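Local coordinates for protein (R)-2-hydroxyglutaryl-CoA dehydratase activating ATPase (Acidaminococcus fermentans, PDB 1HUX) that uses ATP hydrolysis to drive electron transfer from a [4Fe-4S] cluster bound by its homodimer, activating the dehydratase of the hydroxyglutarate pathway of glutamate fermentation, at residues I26-L31 against L241-N245; S15-I19 against S44-L49. One frame throughout, in Å; residues are numbered along the deposited sequence.

Contact 1: residues I26-L31 against L241-N245. With ADP (adenosine-5'-diphosphate), chain D.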
loop_
_atom_site.group_PDB
_atom_site.type_symbol
_atom_site.label_atom_id
_atom_site.label_comp_id
_atom_site.label_asym_id
_atom_site.label_seq_id
_atom_site.Cartn_x
_atom_site.Cartn_y
_atom_site.Cartn_z
ATOM N N ILE A 26 34.167 18.604 -5.466
ATOM C CA ILE A 26 32.957 19.235 -4.950
ATOM C C ILE A 26 33.364 20.448 -4.121
ATOM O O ILE A 26 34.173 20.334 -3.194
ATOM C CB ILE A 26 32.156 18.256 -4.056
ATOM C CG1 ILE A 26 31.730 17.039 -4.881
ATOM C CG2 ILE A 26 30.945 18.958 -3.462
ATOM C CD1 ILE A 26 30.900 16.046 -4.115
ATOM N N VAL A 27 32.816 21.614 -4.454
ATOM C CA VAL A 27 33.164 22.817 -3.703
ATOM C C VAL A 27 32.095 23.101 -2.661
ATOM O O VAL A 27 32.392 23.577 -1.571
ATOM C CB VAL A 27 33.346 24.053 -4.644
ATOM C CG1 VAL A 27 34.547 23.815 -5.599
ATOM C CG2 VAL A 27 32.061 24.319 -5.431
ATOM N N ALA A 28 30.852 22.783 -2.985
ATOM C CA ALA A 28 29.781 23.020 -2.044
ATOM C C ALA A 28 28.518 22.265 -2.426
ATOM O O ALA A 28 28.291 21.949 -3.611
ATOM C CB ALA A 28 29.487 24.510 -1.961
ATOM N N LYS A 29 27.694 21.985 -1.413
ATOM C CA LYS A 29 26.429 21.277 -1.608
ATOM C C LYS A 29 25.394 21.867 -0.681
ATOM O O LYS A 29 25.732 22.579 0.257
ATOM C CB LYS A 29 26.583 19.793 -1.275
ATOM C CG LYS A 29 27.020 19.512 0.157
ATOM C CD LYS A 29 26.673 18.099 0.544
ATOM C CE LYS A 29 27.224 17.748 1.895
ATOM N NZ LYS A 29 28.708 17.702 1.793
ATOM N N SER A 30 24.132 21.564 -0.936
ATOM C CA SER A 30 23.080 22.066 -0.079
ATOM C C SER A 30 21.857 21.144 -0.139
ATOM O O SER A 30 21.722 20.323 -1.056
ATOM C CB SER A 30 22.724 23.506 -0.482
ATOM O OG SER A 30 21.838 23.560 -1.588
ATOM N N LEU A 31 20.974 21.279 0.848
ATOM C CA LEU A 31 19.776 20.458 0.922
ATOM C C LEU A 31 18.665 21.240 1.607
ATOM O O LEU A 31 18.842 21.730 2.719
ATOM C CB LEU A 31 20.097 19.183 1.709
ATOM C CG LEU A 31 18.994 18.185 2.065
ATOM C CD1 LEU A 31 18.004 17.971 0.937
ATOM C CD2 LEU A 31 19.665 16.901 2.410
ATOM N N LEU A 241 27.913 11.568 0.934
ATOM C CA LEU A 241 27.320 12.202 -0.247
ATOM C C LEU A 241 26.152 11.429 -0.835
ATOM O O LEU A 241 25.559 11.846 -1.831
ATOM C CB LEU A 241 28.390 12.366 -1.324
ATOM C CG LEU A 241 29.533 13.295 -0.922
ATOM C CD1 LEU A 241 30.619 13.247 -1.977
ATOM C CD2 LEU A 241 28.986 14.717 -0.738
ATOM N N ALA A 242 25.830 10.303 -0.210
ATOM C CA ALA A 242 24.759 9.439 -0.672
ATOM C C ALA A 242 23.528 10.173 -1.189
ATOM O O ALA A 242 23.109 9.957 -2.327
ATOM C CB ALA A 242 24.367 8.481 0.437
ATOM N N GLN A 243 22.960 11.053 -0.368
ATOM C CA GLN A 243 21.747 11.786 -0.748
ATOM C C GLN A 243 21.969 12.899 -1.771
ATOM O O GLN A 243 21.011 13.444 -2.333
ATOM C CB GLN A 243 21.085 12.354 0.511
ATOM C CG GLN A 243 19.763 13.064 0.268
ATOM C CD GLN A 243 19.077 13.458 1.565
ATOM O OE1 GLN A 243 19.729 13.590 2.622
ATOM N NE2 GLN A 243 17.764 13.665 1.497
ATOM N N TYR A 244 23.233 13.226 -2.015
ATOM C CA TYR A 244 23.581 14.277 -2.961
ATOM C C TYR A 244 24.033 13.688 -4.285
ATOM O O TYR A 244 24.572 14.393 -5.146
ATOM C CB TYR A 244 24.713 15.138 -2.405
ATOM C CG TYR A 244 24.371 15.857 -1.122
ATOM C CD1 TYR A 244 24.780 15.354 0.114
ATOM C CD2 TYR A 244 23.634 17.038 -1.140
ATOM C CE1 TYR A 244 24.458 16.008 1.303
ATOM C CE2 TYR A 244 23.310 17.701 0.040
ATOM C CZ TYR A 244 23.723 17.178 1.258
ATOM O OH TYR A 244 23.376 17.805 2.435
ATOM N N ASN A 245 23.817 12.390 -4.455
ATOM C CA ASN A 245 24.234 11.713 -5.674
ATOM C C ASN A 245 23.521 12.248 -6.906
ATOM O O ASN A 245 24.145 12.553 -7.911
ATOM C CB ASN A 245 23.980 10.212 -5.547
ATOM C CG ASN A 245 24.715 9.410 -6.604
ATOM O OD1 ASN A 245 24.699 8.174 -6.604
ATOM N ND2 ASN A 245 25.369 10.112 -7.514
HETATM P PB ADP D . 13.535 12.603 -3.073
HETATM O O1B ADP D . 13.779 11.330 -3.835
HETATM O O2B ADP D . 14.448 13.798 -3.485
HETATM O O3B ADP D . 12.071 12.991 -2.976
HETATM P PA ADP D . 15.366 11.977 -1.021
HETATM O O1A ADP D . 16.099 13.233 -0.630
HETATM O O2A ADP D . 16.085 10.971 -1.802
HETATM O O3A ADP D . 13.974 12.382 -1.684
HETATM O "O5'" ADP D . 14.732 11.364 0.268
HETATM C "C5'" ADP D . 15.534 10.861 1.198
HETATM C "C4'" ADP D . 14.835 9.995 2.177
HETATM O "O4'" ADP D . 15.762 9.661 3.253
HETATM C "C3'" ADP D . 13.490 10.522 2.915
HETATM O "O3'" ADP D . 12.559 9.439 3.163
HETATM C "C2'" ADP D . 14.132 11.133 4.145
HETATM O "O2'" ADP D . 13.311 11.274 5.351
HETATM C "C1'" ADP D . 15.265 10.149 4.405
HETATM N N9 ADP D . 16.300 10.564 5.380
HETATM C C8 ADP D . 16.904 11.754 5.396
HETATM N N7 ADP D . 17.757 11.857 6.326
HETATM C C5 ADP D . 17.709 10.635 6.986
HETATM C C6 ADP D . 18.414 10.070 8.102
HETATM N N6 ADP D . 19.363 10.756 8.801
HETATM N N1 ADP D . 18.107 8.791 8.471
HETATM C C2 ADP D . 17.168 8.116 7.792
HETATM N N3 ADP D . 16.461 8.558 6.732
HETATM C C4 ADP D . 16.785 9.831 6.383
#
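The aliphatic part of a lysine, not its charge, meets the tyrosine here: K29 lies with CD over one face of the Y244 ring in a CH-pi contact, while K29 NZ is 5.1 Å from the ring centroid, at most a weak cation-pi attraction. S30 O lies at the ring edge, 3.3 Å from Y244 CE2. L31 CB also packs on the ring, 3.9 Å from Y244 CE2. No hydrogen bond crosses between the segments, so packing, mostly of side chains, joins them. Towards the start of the strand, I26 CD1 touches L241 CD1 at 3.5 Å; V27 and A28 next to it both face I19, a classic beta bulge, after which K29 and L31 point toward the turn. The fold is that of the actin-like ATPases: 26-31 belongs to 25-33, one of the two outermost strands of the N-terminal five-stranded sheet within the chain, and 241-245 is the 3-10 turn that leads from strand 236-237 into helix 245-257, with Y244 at the N-cap position and Y244 N bonded to L241 O at 2.7 Å. One residue earlier the turn reaches the nucleotide. Q243 NE2 donates to O1A of ADP at 2.7 Å, and Q243 OE1, weakly bonded to Q220, rests 3.3 Å from L31 CD2.

Contact 2: residues S15-I19 against S44-L49. With ADP (adenosine-5'-diphosphate), chain D.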
loop_
_atom_site.group_PDB
_atom_site.type_symbol
_atom_site.label_atom_id
_atom_site.label_comp_id
_atom_site.label_asym_id
_atom_site.label_seq_id
_atom_site.Cartn_x
_atom_site.Cartn_y
_atom_site.Cartn_z
ATOM N N SER A 15 15.360 19.085 -1.981
ATOM C CA SER A 15 16.046 19.583 -3.157
ATOM C C SER A 15 17.512 19.651 -2.760
ATOM O O SER A 15 17.869 20.336 -1.791
ATOM C CB SER A 15 15.513 20.969 -3.519
ATOM O OG SER A 15 15.902 21.338 -4.819
ATOM N N LYS A 16 18.353 18.905 -3.478
ATOM C CA LYS A 16 19.792 18.878 -3.193
ATOM C C LYS A 16 20.532 19.612 -4.301
ATOM O O LYS A 16 20.080 19.641 -5.458
ATOM C CB LYS A 16 20.319 17.435 -3.095
ATOM C CG LYS A 16 19.927 16.632 -1.826
ATOM C CD LYS A 16 18.452 16.267 -1.801
ATOM C CE LYS A 16 18.026 15.465 -3.020
ATOM N NZ LYS A 16 16.547 15.246 -3.027
ATOM N N CYS A 17 21.666 20.211 -3.940
ATOM C CA CYS A 17 22.475 20.958 -4.884
ATOM C C CYS A 17 23.940 20.657 -4.743
ATOM O O CYS A 17 24.460 20.452 -3.635
ATOM C CB CYS A 17 22.282 22.458 -4.701
ATOM S SG CYS A 17 20.818 23.153 -5.480
ATOM N N ILE A 18 24.610 20.652 -5.889
ATOM C CA ILE A 18 26.039 20.419 -5.935
ATOM C C ILE A 18 26.716 21.381 -6.913
ATOM O O ILE A 18 26.163 21.716 -7.967
ATOM C CB ILE A 18 26.353 18.960 -6.354
ATOM C CG1 ILE A 18 26.085 18.018 -5.176
ATOM C CG2 ILE A 18 27.821 18.839 -6.806
ATOM C CD1 ILE A 18 27.062 18.197 -4.015
ATOM N N ILE A 19 27.912 21.833 -6.537
ATOM C CA ILE A 19 28.717 22.718 -7.377
ATOM C C ILE A 19 30.125 22.148 -7.384
ATOM O O ILE A 19 30.727 21.945 -6.319
ATOM C CB ILE A 19 28.809 24.163 -6.802
ATOM C CG1 ILE A 19 27.452 24.857 -6.859
ATOM C CG2 ILE A 19 29.799 24.989 -7.606
ATOM C CD1 ILE A 19 27.466 26.242 -6.184
ATOM N N SER A 44 17.525 26.130 -2.091
ATOM C CA SER A 44 18.718 25.292 -2.083
ATOM C C SER A 44 19.795 25.845 -3.012
ATOM O O SER A 44 20.992 25.741 -2.718
ATOM C CB SER A 44 18.368 23.851 -2.474
ATOM O OG SER A 44 17.906 23.776 -3.807
ATOM N N ILE A 45 19.369 26.443 -4.123
ATOM C CA ILE A 45 20.319 27.014 -5.075
ATOM C C ILE A 45 21.079 28.166 -4.414
ATOM O O ILE A 45 22.307 28.274 -4.524
ATOM C CB ILE A 45 19.608 27.532 -6.338
ATOM C CG1 ILE A 45 18.879 26.369 -7.031
ATOM C CG2 ILE A 45 20.626 28.169 -7.267
ATOM C CD1 ILE A 45 18.026 26.767 -8.209
ATOM N N SER A 46 20.333 29.017 -3.718
ATOM C CA SER A 46 20.914 30.144 -3.001
ATOM C C SER A 46 21.876 29.573 -1.959
ATOM O O SER A 46 23.022 30.013 -1.831
ATOM C CB SER A 46 19.809 30.923 -2.303
ATOM O OG SER A 46 18.663 31.012 -3.140
ATOM N N GLU A 47 21.386 28.582 -1.215
ATOM C CA GLU A 47 22.176 27.918 -0.190
ATOM C C GLU A 47 23.564 27.520 -0.706
ATOM O O GLU A 47 24.575 27.816 -0.064
ATOM C CB GLU A 47 21.455 26.661 0.293
ATOM C CG GLU A 47 20.091 26.899 0.907
ATOM C CD GLU A 47 20.168 27.451 2.309
ATOM O OE1 GLU A 47 19.107 27.529 2.970
ATOM O OE2 GLU A 47 21.284 27.806 2.747
ATOM N N VAL A 48 23.609 26.842 -1.855
ATOM C CA VAL A 48 24.894 26.402 -2.400
ATOM C C VAL A 48 25.756 27.584 -2.761
ATOM O O VAL A 48 26.884 27.731 -2.264
ATOM C CB VAL A 48 24.747 25.536 -3.682
ATOM C CG1 VAL A 48 25.199 24.096 -3.394
ATOM C CG2 VAL A 48 23.327 25.590 -4.190
ATOM N N LEU A 49 25.210 28.423 -3.633
ATOM C CA LEU A 49 25.930 29.590 -4.078
ATOM C C LEU A 49 26.549 30.305 -2.876
ATOM O O LEU A 49 27.731 30.679 -2.905
ATOM C CB LEU A 49 24.991 30.488 -4.880
ATOM C CG LEU A 49 24.668 29.876 -6.256
ATOM C CD1 LEU A 49 23.511 30.597 -6.934
ATOM C CD2 LEU A 49 25.918 29.901 -7.116
HETATM P PB ADP D . 13.535 12.603 -3.073
HETATM O O1B ADP D . 13.779 11.330 -3.835
HETATM O O2B ADP D . 14.448 13.798 -3.485
HETATM O O3B ADP D . 12.071 12.991 -2.976
HETATM P PA ADP D . 15.366 11.977 -1.021
HETATM O O1A ADP D . 16.099 13.233 -0.630
HETATM O O2A ADP D . 16.085 10.971 -1.802
HETATM O O3A ADP D . 13.974 12.382 -1.684
HETATM O "O5'" ADP D . 14.732 11.364 0.268
HETATM C "C5'" ADP D . 15.534 10.861 1.198
HETATM C "C4'" ADP D . 14.835 9.995 2.177
HETATM O "O4'" ADP D . 15.762 9.661 3.253
HETATM C "C3'" ADP D . 13.490 10.522 2.915
HETATM O "O3'" ADP D . 12.559 9.439 3.163
HETATM C "C2'" ADP D . 14.132 11.133 4.145
HETATM O "O2'" ADP D . 13.311 11.274 5.351
HETATM C "C1'" ADP D . 15.265 10.149 4.405
HETATM N N9 ADP D . 16.300 10.564 5.380
HETATM C C8 ADP D . 16.904 11.754 5.396
HETATM N N7 ADP D . 17.757 11.857 6.326
HETATM C C5 ADP D . 17.709 10.635 6.986
HETATM C C6 ADP D . 18.414 10.070 8.102
HETATM N N6 ADP D . 19.363 10.756 8.801
HETATM N N1 ADP D . 18.107 8.791 8.471
HETATM C C2 ADP D . 17.168 8.116 7.792
HETATM N N3 ADP D . 16.461 8.558 6.732
HETATM C C4 ADP D . 16.785 9.831 6.383
#
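Strand 15-19 lies at the nucleotide site of an actin-like ATPase, in the antiparallel strand 14-21 that follows the phosphate-binding turn, and helix 44-49 covers the face of the sheet turned away from ADP. S15 and K16 both belong to the ATP-binding residues, but their side chains leave the strand on opposite faces. K16 points away from the helix and brings NZ to 2.6 Å from O2B of ADP, with a hydrogen bond to O1A at 3.2 Å. S15, C17 and I19 point toward the helix, whose short axis runs 7.9 Å from that of the strand and at 31° to it, the two running in the same general direction. The resulting interface is buried and largely apolar. V48 fits between C17 and I19: C17 CB is 3.3 Å from V48 CG2, and I19 CD1 is 3.8 Å from V48 CB. L49 extends the apolar patch, its CD2 lying 4.1 Å from I19 CD1, and I45 CG1 comes to 4.1 Å from C17 SG. Nearer the nucleotide the contact turns polar. S44 OG, whose main bond is to P41 O, also accepts a weak hydrogen bond from S15 OG at 3.3 Å.

In the fold
The two contacts lie on the same five-stranded sheet, their centres 8 Å apart, where strands 14-21 and 25-33 are antiparallel neighbours. Along the chain their segments alternate: 15-19, 26-31, 44-49, then 241-245 from near the C-terminal end. Contact 2 joins the sheet to helix 40-52, which follows strand 25-33, whereas contact 1 joins it to the turn before helix 245-257. They meet directly, through probable hydrogen bonds, S30 OG to S44 O at 2.6 Å and V27 N to I19 O at 2.8 Å. Each also contributes a side chain that hydrogen-bonds to ADP, K16 from contact 2 and Q243 from contact 1, so residues remote in sequence converge on one nucleotide.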